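Local structure of Ras GTPase-activating-like protein rng2 (Schizosaccharomyces pombe, 1P2X) at residues A[110-113]-A[114-118]. The protein is a component of the contractile F-actin ring, needed to build that ring at the division site, and binds actin filaments through the calponin-homology domain described here. Residues are numbered along the deposited sequence; the frame is centred on the assembly and turned at random.
Sequences HALS and YFLSM
Ser-117 grips the carbonyl oxygen of Ser-113 twice, one helical turn on. Its backbone N donates a hydrogen bond to Ser-113 O at 2.7 Å, and its hydroxyl OG donates a second bond to Ser-113 O over 2.9 Å; the two donors come from opposite faces of the carbonyl plane. With chi1 at 69°, OG sits between its own backbone N and carbonyl carbon, which turns the hydroxyl back along the helix to that oxygen. Tyr-114 and His-110 are joined instead through a water, 2.8 Å from Tyr-114 OH and 2.9 Å from His-110 ND1. The water lies in the plane of both rings, so it bridges edge to edge rather than over a face. At its other nitrogen, NE2, the imidazole is bonded to Arg-12 O, and the two partners together should hold the ring in its rotation; Phe-156 meets it edge-to-face. Residues 110-117 form the last turns of helix 102-117 in the calponin-homology domain, built round a bundle of four helices, where Ser-113 and His-110 also touch helix 2-23. Around the helix from the tyrosine, Leu-112 and Leu-116 form an apolar i/i+4 pair, their side chains crossing at a slant with CG of Leu-112 4.0 Å from CD1 of Leu-116. Leu-112 also packs on Phe-76 and Ile-80 of helix 76-82, while Leu-116 rests on Phe-51. The backbone bond from Leu-116 N to Leu-112 O, 2.9 Å, joins the same two residues.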
# COMPACT_ATOMS: atom_id res chain seq x y z
N HIS A 110 -1.65 0.63 5.95
CA HIS A 110 -1.83 -0.06 7.23
C HIS A 110 -2.49 0.89 8.24
O HIS A 110 -3.45 0.52 8.92
CB HIS A 110 -0.48 -0.54 7.79
CG HIS A 110 0.01 -1.84 7.23
ND1 HIS A 110 0.26 -2.94 8.03
CD2 HIS A 110 0.33 -2.21 5.97
CE1 HIS A 110 0.73 -3.93 7.28
NE2 HIS A 110 0.79 -3.51 6.03
N ALA A 111 -1.98 2.12 8.32
CA ALA A 111 -2.51 3.11 9.27
C ALA A 111 -3.98 3.40 8.95
O ALA A 111 -4.81 3.47 9.86
CB ALA A 111 -1.68 4.38 9.20
N LEU A 112 -4.29 3.57 7.67
CA LEU A 112 -5.67 3.80 7.26
C LEU A 112 -6.55 2.62 7.70
O LEU A 112 -7.63 2.82 8.25
CB LEU A 112 -5.76 3.97 5.75
CG LEU A 112 -7.17 4.23 5.19
CD1 LEU A 112 -7.65 5.60 5.68
CD2 LEU A 112 -7.17 4.16 3.66
N SER A 113 -6.09 1.39 7.46
CA SER A 113 -6.88 0.22 7.83
C SER A 113 -7.25 0.25 9.31
O SER A 113 -8.39 -0.08 9.68
CB SER A 113 -6.14 -1.08 7.52
OG SER A 113 -5.11 -1.31 8.46
N TYR A 114 -6.29 0.62 10.15
CA TYR A 114 -6.54 0.69 11.59
C TYR A 114 -7.47 1.84 11.92
O TYR A 114 -8.34 1.71 12.78
CB TYR A 114 -5.22 0.85 12.37
CG TYR A 114 -4.38 -0.41 12.42
CD1 TYR A 114 -3.29 -0.58 11.57
CD2 TYR A 114 -4.69 -1.44 13.32
CE1 TYR A 114 -2.52 -1.75 11.60
CE2 TYR A 114 -3.93 -2.61 13.36
CZ TYR A 114 -2.85 -2.76 12.50
OH TYR A 114 -2.09 -3.91 12.53
N PHE A 115 -7.28 2.97 11.25
CA PHE A 115 -8.10 4.15 11.49
C PHE A 115 -9.57 3.84 11.22
O PHE A 115 -10.46 4.29 11.94
CB PHE A 115 -7.66 5.30 10.58
CG PHE A 115 -8.38 6.60 10.84
CD1 PHE A 115 -8.12 7.35 11.98
CD2 PHE A 115 -9.33 7.08 9.94
CE1 PHE A 115 -8.78 8.55 12.23
CE2 PHE A 115 -9.99 8.29 10.18
CZ PHE A 115 -9.71 9.02 11.33
N LEU A 116 -9.81 3.06 10.16
CA LEU A 116 -11.17 2.70 9.78
C LEU A 116 -11.70 1.50 10.56
O LEU A 116 -12.85 1.52 11.03
CB LEU A 116 -11.25 2.42 8.28
CG LEU A 116 -10.82 3.54 7.32
CD1 LEU A 116 -10.97 3.06 5.89
CD2 LEU A 116 -11.65 4.80 7.55
N SER A 117 -10.88 0.45 10.69
CA SER A 117 -11.33 -0.75 11.39
C SER A 117 -11.65 -0.47 12.87
O SER A 117 -12.55 -1.07 13.43
CB SER A 117 -10.31 -1.90 11.25
OG SER A 117 -9.09 -1.68 11.95
N MET A 118 -10.91 0.45 13.49
CA MET A 118 -11.15 0.79 14.89
C MET A 118 -12.54 1.43 15.05
O MET A 118 -13.15 1.34 16.11
CB MET A 118 -10.07 1.75 15.41
CG MET A 118 -8.76 1.08 15.77
SD MET A 118 -8.94 -0.22 17.04
CE MET A 118 -7.61 -1.36 16.53
O HOH W 1 0.08 -3.60 10.81